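PDB 1VPH: hypothetical protein SSO2532 from Sulfolobus solfataricus, which is of unknown function but belongs to the YjbQ (UPF0047) family and binds a potassium ion in this crystal as part of a trimer. Local coordinates for residues Thr59-His67 against Trp125-Asp134; Ile79-Trp89 against His99-Leu107. All coordinates share one frame; numbering follows the deposited sequence. Where two conformers were deposited one is given.

Interaction 1 of 2, residues Thr59-His67 against Trp125-Asp134; sequences TAAIVANEH and WQNIFLVELD. With PO4 (phosphate ion), chain L.
Val63 lays CG2 against the CG2 methyl of Val131, 3.5 Å away, and against CB of Phe129, on one face of an antiparallel strand pair in which 60-65 runs beside 127-132. Strand 29-32 flanks 127-132 on its far side, making, within this chain, a three-stranded antiparallel sheet. Ala61, Val131, Phe129 and Asn65 share this face with Val63; Ile62, Leu130 and Ile128 lie on the other, where Ile62 CD1 meets Leu130 CD1 at 4.1 Å. Six backbone bonds tie the hydrogen-bonded pairs Ala61-Val131, Val63-Phe129 and Asn65-Asn127. The straightest, Val131 N to Ala61 O, is 2.7 Å long with 174° at the hydrogen.

The Phe129 ring, set with CG anti to the carbonyl carbon (chi1 -63°), turns its CE2 edge to Asn65 O at 3.4 Å, while the His67 side chain crosses it at about a right angle, ND1 3.8 Å from Phe129 CE1 and bonded to Asp32. Asn65 directs its amide to the second subunit, where OD1 meets His101 and ND2 meets Ser58 O. At the opposite end of the strand, Thr59 grips O4 of a phosphate, probably from the crystallisation liquor, twice, through its backbone N at 3.0 Å and OG1 at 2.8 Å.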
loop_
_atom_site.group_PDB
_atom_site.type_symbol
_atom_site.label_atom_id
_atom_site.label_comp_id
_atom_site.label_asym_id
_atom_site.label_seq_id
_atom_site.Cartn_x
_atom_site.Cartn_y
_atom_site.Cartn_z
ATOM N N THR C 59 2.730 13.884 -6.126
ATOM C CA THR C 59 4.177 14.043 -5.925
ATOM C C THR C 59 4.559 14.029 -4.432
ATOM O O THR C 59 5.649 14.436 -4.027
ATOM C CB THR C 59 4.654 15.329 -6.617
ATOM O OG1 THR C 59 4.048 16.451 -6.014
ATOM C CG2 THR C 59 4.338 15.268 -8.095
ATOM N N ALA C 60 3.632 13.518 -3.640
ATOM C CA ALA C 60 3.851 13.194 -2.264
ATOM C C ALA C 60 3.286 11.807 -1.942
ATOM O O ALA C 60 2.519 11.206 -2.726
ATOM C CB ALA C 60 3.236 14.259 -1.351
ATOM N N ALA C 61 3.704 11.270 -0.798
ATOM C CA ALA C 61 3.271 9.942 -0.391
ATOM C C ALA C 61 3.111 9.876 1.121
ATOM O O ALA C 61 3.466 10.812 1.836
ATOM C CB ALA C 61 4.265 8.854 -0.874
ATOM N N ILE C 62 2.594 8.738 1.597
ATOM C CA ILE C 62 2.465 8.465 3.052
ATOM C C ILE C 62 3.186 7.188 3.326
ATOM O O ILE C 62 2.953 6.217 2.602
ATOM C CB ILE C 62 0.996 8.312 3.471
ATOM C CG1 ILE C 62 0.221 9.661 3.304
ATOM C CG2 ILE C 62 0.887 7.839 4.921
ATOM C CD1 ILE C 62 0.728 10.832 4.257
ATOM N N VAL C 63 4.124 7.192 4.300
ATOM C CA VAL C 63 4.819 5.969 4.704
ATOM C C VAL C 63 4.810 5.825 6.207
ATOM O O VAL C 63 4.466 6.743 6.922
ATOM C CB VAL C 63 6.292 5.858 4.161
ATOM C CG1 VAL C 63 6.286 5.866 2.666
ATOM C CG2 VAL C 63 7.194 6.946 4.751
ATOM N N ALA C 64 5.265 4.689 6.707
ATOM C CA ALA C 64 5.417 4.534 8.141
ATOM C C ALA C 64 6.740 3.846 8.480
ATOM O O ALA C 64 7.133 2.825 7.865
ATOM C CB ALA C 64 4.233 3.784 8.700
ATOM N N ASN C 65 7.519 4.494 9.325
ATOM C CA ASN C 65 8.767 3.891 9.775
ATOM C C ASN C 65 9.282 4.605 11.001
ATOM O O ASN C 65 8.537 5.347 11.623
ATOM C CB ASN C 65 9.788 3.782 8.663
ATOM C CG ASN C 65 10.489 2.496 8.733
ATOM O OD1 ASN C 65 11.548 2.412 9.370
ATOM N ND2 ASN C 65 9.838 1.413 8.199
ATOM N N GLU C 66 10.531 4.336 11.372
ATOM C CA GLU C 66 11.063 4.817 12.610
ATOM C C GLU C 66 11.573 6.231 12.520
ATOM O O GLU C 66 12.343 6.564 11.607
ATOM C CB GLU C 66 12.211 3.923 13.086
ATOM C CG GLU C 66 12.661 4.295 14.482
ATOM C CD GLU C 66 13.697 3.352 15.058
ATOM O OE1 GLU C 66 13.850 2.194 14.581
ATOM O OE2 GLU C 66 14.356 3.803 16.025
ATOM N N HIS C 67 11.182 7.051 13.505
ATOM C CA HIS C 67 11.646 8.418 13.555
ATOM C C HIS C 67 13.033 8.448 14.156
ATOM O O HIS C 67 13.162 8.556 15.368
ATOM C CB HIS C 67 10.730 9.288 14.404
ATOM C CG HIS C 67 10.988 10.742 14.238
ATOM N ND1 HIS C 67 10.013 11.623 13.817
ATOM C CD2 HIS C 67 12.109 11.485 14.459
ATOM C CE1 HIS C 67 10.518 12.850 13.809
ATOM N NE2 HIS C 67 11.790 12.789 14.165
ATOM N N TRP C 125 8.216 1.713 17.062
ATOM C CA TRP C 125 9.094 2.470 16.159
ATOM C C TRP C 125 8.478 2.649 14.766
ATOM O O TRP C 125 9.175 2.801 13.782
ATOM C CB TRP C 125 10.481 1.852 16.162
ATOM C CG TRP C 125 11.040 1.918 17.567
ATOM C CD1 TRP C 125 11.490 3.040 18.236
ATOM C CD2 TRP C 125 11.120 0.847 18.486
ATOM N NE1 TRP C 125 11.880 2.704 19.498
ATOM C CE2 TRP C 125 11.668 1.360 19.677
ATOM C CE3 TRP C 125 10.810 -0.509 18.412
ATOM C CZ2 TRP C 125 11.900 0.563 20.790
ATOM C CZ3 TRP C 125 11.044 -1.296 19.498
ATOM C CH2 TRP C 125 11.581 -0.767 20.683
ATOM N N GLN C 126 7.144 2.720 14.755
ATOM C CA GLN C 126 6.390 2.869 13.563
ATOM C C GLN C 126 5.664 4.206 13.555
ATOM O O GLN C 126 4.551 4.322 14.042
ATOM C CB GLN C 126 5.371 1.732 13.526
ATOM C CG GLN C 126 4.796 1.460 12.199
ATOM C CD GLN C 126 4.049 0.131 12.193
ATOM O OE1 GLN C 126 3.509 -0.272 13.217
ATOM N NE2 GLN C 126 4.073 -0.586 11.056
ATOM N N ASN C 127 6.304 5.231 12.996
ATOM C CA ASN C 127 5.719 6.571 12.979
ATOM C C ASN C 127 5.208 6.816 11.571
ATOM O O ASN C 127 5.676 6.185 10.603
ATOM C CB ASN C 127 6.778 7.601 13.381
ATOM C CG ASN C 127 7.020 7.632 14.898
ATOM O OD1 ASN C 127 6.995 6.605 15.595
ATOM N ND2 ASN C 127 7.188 8.820 15.413
ATOM N N ILE C 128 4.279 7.759 11.457
ATOM C CA ILE C 128 3.626 8.049 10.185
ATOM C C ILE C 128 4.210 9.322 9.586
ATOM O O ILE C 128 4.280 10.371 10.267
ATOM C CB ILE C 128 2.154 8.260 10.380
ATOM C CG1 ILE C 128 1.518 7.036 11.059
ATOM C CG2 ILE C 128 1.510 8.511 9.041
ATOM C CD1 ILE C 128 0.050 7.132 11.284
ATOM N N PHE C 129 4.618 9.249 8.313
ATOM C CA PHE C 129 5.254 10.390 7.641
ATOM C C PHE C 129 4.592 10.778 6.343
ATOM O O PHE C 129 4.256 9.943 5.487
ATOM C CB PHE C 129 6.710 10.102 7.322
ATOM C CG PHE C 129 7.596 9.865 8.524
ATOM C CD1 PHE C 129 8.224 10.918 9.165
ATOM C CD2 PHE C 129 7.839 8.588 8.939
ATOM C CE1 PHE C 129 9.070 10.683 10.230
ATOM C CE2 PHE C 129 8.649 8.341 10.017
ATOM C CZ PHE C 129 9.255 9.359 10.661
ATOM N N LEU C 130 4.461 12.063 6.160
ATOM C CA LEU C 130 4.259 12.645 4.847
ATOM C C LEU C 130 5.589 12.664 4.137
ATOM O O LEU C 130 6.619 13.156 4.701
ATOM C CB LEU C 130 3.744 14.083 4.983
ATOM C CG LEU C 130 3.750 14.734 3.593
ATOM C CD1 LEU C 130 2.632 14.108 2.772
ATOM C CD2 LEU C 130 3.594 16.233 3.669
ATOM N N VAL C 131 5.619 12.114 2.929
ATOM C CA VAL C 131 6.851 12.120 2.134
ATOM C C VAL C 131 6.668 13.191 1.062
ATOM O O VAL C 131 5.764 13.091 0.233
ATOM C CB VAL C 131 7.161 10.729 1.442
ATOM C CG1 VAL C 131 8.575 10.779 0.794
ATOM C CG2 VAL C 131 7.040 9.563 2.361
ATOM N N GLU C 132 7.479 14.250 1.128
ATOM C CA GLU C 132 7.487 15.283 0.120
ATOM C C GLU C 132 8.596 14.995 -0.844
ATOM O O GLU C 132 9.737 14.727 -0.405
ATOM C CB GLU C 132 7.775 16.665 0.742
ATOM C CG GLU C 132 8.062 17.737 -0.283
ATOM C CD GLU C 132 6.808 18.042 -1.097
ATOM O OE1 GLU C 132 6.030 18.871 -0.610
ATOM O OE2 GLU C 132 6.594 17.436 -2.178
ATOM N N LEU C 133 8.270 14.983 -2.130
ATOM C CA LEU C 133 9.277 14.744 -3.184
ATOM C C LEU C 133 9.416 15.864 -4.175
ATOM O O LEU C 133 10.324 15.809 -5.027
ATOM C CB LEU C 133 9.000 13.432 -3.970
ATOM C CG LEU C 133 8.982 12.106 -3.199
ATOM C CD1 LEU C 133 8.942 10.896 -4.129
ATOM C CD2 LEU C 133 10.187 11.998 -2.238
ATOM N N ASP C 134 8.556 16.867 -4.073
ATOM C CA ASP C 134 8.558 18.022 -4.973
ATOM C C ASP C 134 8.295 19.327 -4.198
ATOM O O ASP C 134 7.547 20.190 -4.647
ATOM C CB ASP C 134 7.517 17.826 -6.089
ATOM C CG ASP C 134 7.684 18.815 -7.254
ATOM O OD1 ASP C 134 8.820 19.126 -7.656
ATOM O OD2 ASP C 134 6.677 19.259 -7.817
HETATM P P PO4 L . 0.409 17.257 -6.714
HETATM O O1 PO4 L . 1.124 18.369 -7.367
HETATM O O2 PO4 L . -0.309 16.377 -7.737
HETATM O O3 PO4 L . -0.722 17.773 -5.850
HETATM O O4 PO4 L . 1.281 16.531 -5.721
HETATM O O HOH W 1 5.822 0.501 8.826
HETATM O O HOH W 2 9.623 6.045 15.622
#

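Interaction 2 of 2, residues Ile79-Trp89 against His99-Leu107; sequences IKEFTEPSRSW and HAHLGATFL. With K (potassium ion), chain K.
Phe82 drives its CZ edge onto the face of the Phe106 ring, an edge-to-face pair with planes 82° apart and centroids 4.8 Å apart. CZ stands over the middle of Phe106, a placement that follows from Phe82 having CG anti to the backbone N (chi1 176°). Two CH-pi contacts extend the aromatic packing. Leu102 CD1 sits over one face of the Trp89 indole, 3.6 Å from the centroid of the six-membered ring, and Arg87 CD covers the opposite face. Pro85 CB covers a face of the His99 imidazole, with Ala100 CB on the other side, while His99 NE2 bonds to Leu133 O.

Methyl contacts join the helices. Ile79 CD1 touches Leu107 CD1 at 3.7 Å, and the CG2 methyl of Thr83 lies 3.5 Å from Gly103 N and closer still, 3.2 Å, to His99 O.

Hydrogen bonds brace one side from within. Trp89 NE1 donates to Thr83 O at 3.0 Å, closing the loop back onto the end of the helix. With an alanine here the indole is gone, which is likely to leave Thr83 O without this donor and Leu102 CD1 without the ring face it rests on. Thr83 OG1 donates a hydrogen bond to Ile79 O, which also accepts from Thr83 N. Water 3 joins the segments, donating to Pro85 O and accepting from His99 N.

Helix 98-107 also carries His101, whose NE2 binds potassium at 2.2 Å. The arrangement is that of two successive helices, 69-83 and 98-107, packed with their short axes at 110°, the connecting loop feeding the potassium site, where His91, Asp95, Asn97 and a water are the other ligands.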
loop_
_atom_site.group_PDB
_atom_site.type_symbol
_atom_site.label_atom_id
_atom_site.label_comp_id
_atom_site.label_asym_id
_atom_site.label_seq_id
_atom_site.Cartn_x
_atom_site.Cartn_y
_atom_site.Cartn_z
ATOM N N ILE C 79 15.165 7.129 -1.866
ATOM C CA ILE C 79 14.125 7.605 -2.764
ATOM C C ILE C 79 14.720 8.441 -3.911
ATOM O O ILE C 79 14.424 8.224 -5.112
ATOM C CB ILE C 79 13.072 8.392 -1.981
ATOM C CG1 ILE C 79 12.321 7.471 -1.028
ATOM C CG2 ILE C 79 12.052 9.068 -2.966
ATOM C CD1 ILE C 79 11.381 8.169 -0.101
ATOM N N LYS C 80 15.634 9.354 -3.577
ATOM C CA LYS C 80 16.303 10.148 -4.605
ATOM C C LYS C 80 17.067 9.306 -5.619
ATOM O O LYS C 80 16.984 9.554 -6.819
ATOM C CB LYS C 80 17.287 11.140 -3.940
ATOM C CG LYS C 80 17.595 12.366 -4.771
ATOM C CD LYS C 80 18.444 13.376 -3.969
ATOM N N GLU C 81 17.838 8.344 -5.135
ATOM C CA GLU C 81 18.622 7.463 -6.005
ATOM C C GLU C 81 17.736 6.642 -6.930
ATOM O O GLU C 81 18.069 6.455 -8.123
ATOM C CB GLU C 81 19.518 6.594 -5.153
ATOM C CG GLU C 81 20.625 7.430 -4.523
ATOM C CD GLU C 81 21.531 6.644 -3.578
ATOM O OE1 GLU C 81 21.242 5.439 -3.358
ATOM O OE2 GLU C 81 22.548 7.229 -3.102
ATOM N N PHE C 82 16.629 6.141 -6.378
ATOM C CA PHE C 82 15.664 5.354 -7.103
ATOM C C PHE C 82 14.878 6.121 -8.172
ATOM O O PHE C 82 14.616 5.588 -9.229
ATOM C CB PHE C 82 14.687 4.821 -6.085
ATOM C CG PHE C 82 13.541 4.059 -6.660
ATOM C CD1 PHE C 82 13.729 2.786 -7.181
ATOM C CD2 PHE C 82 12.267 4.582 -6.591
ATOM C CE1 PHE C 82 12.656 2.067 -7.662
ATOM C CE2 PHE C 82 11.206 3.878 -7.093
ATOM C CZ PHE C 82 11.409 2.610 -7.622
ATOM N N THR C 83 14.530 7.381 -7.877
ATOM C CA THR C 83 13.666 8.169 -8.762
ATOM C C THR C 83 14.444 9.003 -9.786
ATOM O O THR C 83 13.858 9.441 -10.779
ATOM C CB THR C 83 12.765 9.134 -7.972
ATOM O OG1 THR C 83 13.582 10.071 -7.262
ATOM C CG2 THR C 83 11.836 8.401 -7.021
ATOM N N GLU C 84 15.727 9.271 -9.500
ATOM C CA GLU C 84 16.631 9.978 -10.422
ATOM C C GLU C 84 16.199 11.402 -10.805
ATOM O O GLU C 84 15.823 11.665 -11.966
ATOM C CB GLU C 84 16.833 9.155 -11.664
ATOM C CG GLU C 84 17.349 7.801 -11.352
ATOM C CD GLU C 84 17.799 7.069 -12.574
ATOM O OE1 GLU C 84 18.924 7.377 -13.063
ATOM O OE2 GLU C 84 17.033 6.209 -13.065
ATOM N N PRO C 85 16.231 12.345 -9.839
ATOM C CA PRO C 85 15.802 13.677 -10.194
ATOM C C PRO C 85 16.524 14.287 -11.388
ATOM O O PRO C 85 15.906 15.074 -12.075
ATOM C CB PRO C 85 16.024 14.467 -8.914
ATOM C CG PRO C 85 15.899 13.423 -7.865
ATOM C CD PRO C 85 16.548 12.254 -8.412
ATOM N N SER C 86 17.756 13.890 -11.673
ATOM C CA SER C 86 18.527 14.497 -12.754
ATOM C C SER C 86 18.310 13.842 -14.119
ATOM O O SER C 86 18.818 14.330 -15.131
ATOM C CB SER C 86 20.024 14.359 -12.479
ATOM O OG SER C 86 20.514 13.149 -13.076
ATOM N N ARG C 87 17.562 12.740 -14.160
ATOM C CA ARG C 87 17.336 12.003 -15.419
ATOM C C ARG C 87 16.323 12.689 -16.375
ATOM O O ARG C 87 15.350 13.269 -15.954
ATOM C CB ARG C 87 16.879 10.574 -15.106
ATOM C CG ARG C 87 16.540 9.702 -16.296
ATOM C CD ARG C 87 16.550 8.258 -15.895
ATOM N NE ARG C 87 16.171 7.431 -17.019
ATOM C CZ ARG C 87 16.020 6.101 -16.950
ATOM N NH1 ARG C 87 16.250 5.491 -15.833
ATOM N NH2 ARG C 87 15.660 5.407 -18.014
ATOM N N SER C 88 16.553 12.554 -17.673
ATOM C CA SER C 88 15.704 13.149 -18.683
ATOM C C SER C 88 14.482 12.287 -18.892
ATOM O O SER C 88 14.245 11.801 -19.989
ATOM C CB SER C 88 16.428 13.269 -20.028
ATOM O OG SER C 88 17.485 14.211 -19.989
ATOM N N TRP C 89 13.696 12.122 -17.849
ATOM C CA TRP C 89 12.400 11.483 -17.974
ATOM C C TRP C 89 11.529 12.239 -18.975
ATOM O O TRP C 89 11.645 13.474 -19.120
ATOM C CB TRP C 89 11.682 11.450 -16.644
ATOM C CG TRP C 89 12.342 10.590 -15.604
ATOM C CD1 TRP C 89 12.923 11.026 -14.457
ATOM C CD2 TRP C 89 12.521 9.173 -15.635
ATOM N NE1 TRP C 89 13.401 9.967 -13.730
ATOM C CE2 TRP C 89 13.168 8.811 -14.424
ATOM C CE3 TRP C 89 12.182 8.168 -16.555
ATOM C CZ2 TRP C 89 13.501 7.478 -14.099
ATOM C CZ3 TRP C 89 12.509 6.810 -16.207
ATOM C CH2 TRP C 89 13.144 6.507 -14.985
ATOM N N HIS C 99 10.617 12.562 -11.323
ATOM C CA HIS C 99 11.127 11.738 -10.236
ATOM C C HIS C 99 10.124 11.667 -9.088
ATOM O O HIS C 99 9.965 10.607 -8.458
ATOM C CB HIS C 99 12.450 12.312 -9.729
ATOM C CG HIS C 99 12.269 13.556 -8.899
ATOM N ND1 HIS C 99 12.133 14.804 -9.454
ATOM C CD2 HIS C 99 12.092 13.717 -7.561
ATOM C CE1 HIS C 99 11.954 15.694 -8.493
ATOM N NE2 HIS C 99 11.922 15.059 -7.332
ATOM N N ALA C 100 9.470 12.795 -8.792
ATOM C CA ALA C 100 8.541 12.888 -7.673
ATOM C C ALA C 100 7.308 12.039 -7.909
ATOM O O ALA C 100 6.837 11.339 -7.018
ATOM C CB ALA C 100 8.147 14.365 -7.445
ATOM N N HIS C 101 6.806 12.083 -9.133
ATOM C CA HIS C 101 5.684 11.234 -9.522
ATOM C C HIS C 101 6.041 9.730 -9.438
ATOM O O HIS C 101 5.245 8.916 -8.990
ATOM C CB HIS C 101 5.288 11.506 -10.969
ATOM C CG HIS C 101 4.667 12.856 -11.193
ATOM N ND1 HIS C 101 3.367 13.125 -10.838
ATOM C CD2 HIS C 101 5.151 13.983 -11.756
ATOM C CE1 HIS C 101 3.069 14.361 -11.184
ATOM N NE2 HIS C 101 4.146 14.915 -11.723
ATOM N N LEU C 102 7.254 9.372 -9.860
ATOM C CA LEU C 102 7.718 7.985 -9.767
ATOM C C LEU C 102 7.791 7.488 -8.337
ATOM O O LEU C 102 7.304 6.435 -8.043
ATOM C CB LEU C 102 9.067 7.857 -10.467
ATOM C CG LEU C 102 9.110 8.094 -11.983
ATOM C CD1 LEU C 102 10.545 7.950 -12.522
ATOM C CD2 LEU C 102 8.222 7.174 -12.724
ATOM N N GLY C 103 8.385 8.279 -7.451
ATOM C CA GLY C 103 8.470 7.927 -6.032
ATOM C C GLY C 103 7.113 7.735 -5.414
ATOM O O GLY C 103 6.871 6.782 -4.686
ATOM N N ALA C 104 6.213 8.665 -5.679
ATOM C CA ALA C 104 4.876 8.614 -5.094
ATOM C C ALA C 104 4.113 7.396 -5.628
ATOM O O ALA C 104 3.403 6.712 -4.898
ATOM C CB ALA C 104 4.119 9.857 -5.406
ATOM N N THR C 105 4.289 7.114 -6.913
ATOM C CA THR C 105 3.635 5.960 -7.556
ATOM C C THR C 105 4.040 4.662 -6.832
ATOM O O THR C 105 3.199 3.813 -6.572
ATOM C CB THR C 105 3.988 5.866 -9.063
ATOM O OG1 THR C 105 3.438 6.980 -9.797
ATOM C CG2 THR C 105 3.485 4.589 -9.659
ATOM N N PHE C 106 5.327 4.486 -6.577
ATOM C CA PHE C 106 5.835 3.308 -5.856
ATOM C C PHE C 106 5.454 3.296 -4.401
ATOM O O PHE C 106 5.096 2.253 -3.893
ATOM C CB PHE C 106 7.336 3.188 -5.981
ATOM C CG PHE C 106 7.772 2.452 -7.218
ATOM C CD1 PHE C 106 7.720 3.070 -8.462
ATOM C CD2 PHE C 106 8.179 1.120 -7.137
ATOM C CE1 PHE C 106 8.092 2.368 -9.614
ATOM C CE2 PHE C 106 8.579 0.443 -8.264
ATOM C CZ PHE C 106 8.532 1.086 -9.509
ATOM N N LEU C 107 5.532 4.447 -3.729
ATOM C CA LEU C 107 5.384 4.473 -2.265
ATOM C C LEU C 107 3.934 4.321 -1.894
ATOM O O LEU C 107 3.621 3.753 -0.861
ATOM C CB LEU C 107 5.925 5.752 -1.711
ATOM C CG LEU C 107 7.473 5.808 -1.767
ATOM C CD1 LEU C 107 8.030 7.179 -1.459
ATOM C CD2 LEU C 107 8.048 4.732 -0.838
HETATM K K K K . 4.450 16.837 -12.790
HETATM O O HOH W 3 12.751 14.458 -12.466
HETATM O O HOH W 4 2.672 16.941 -13.786
#

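Both contacts are largely buried, but interaction 1 lies about 6 Å from the chain centre and interaction 2 about 17 Å, measured from their centres. The first is a strand pairing held by regular backbone bonds; the second has no direct hydrogen bond between its segments and relies on rings, methyls and a bridging water. Interaction 2 is nested within the chain loop that interaction 1 closes, and helix 69-83 follows strand 60-65. The two meet: Leu133 CD2 packs on Ile79 CG2 at 3.5 Å, and Thr59 CG2 on His101 CE1, bringing the threonine that holds the crystal's phosphate beside a potassium ligand. Both reach the second subunit, and interaction 2 also the third, through Phe82 and Arg87.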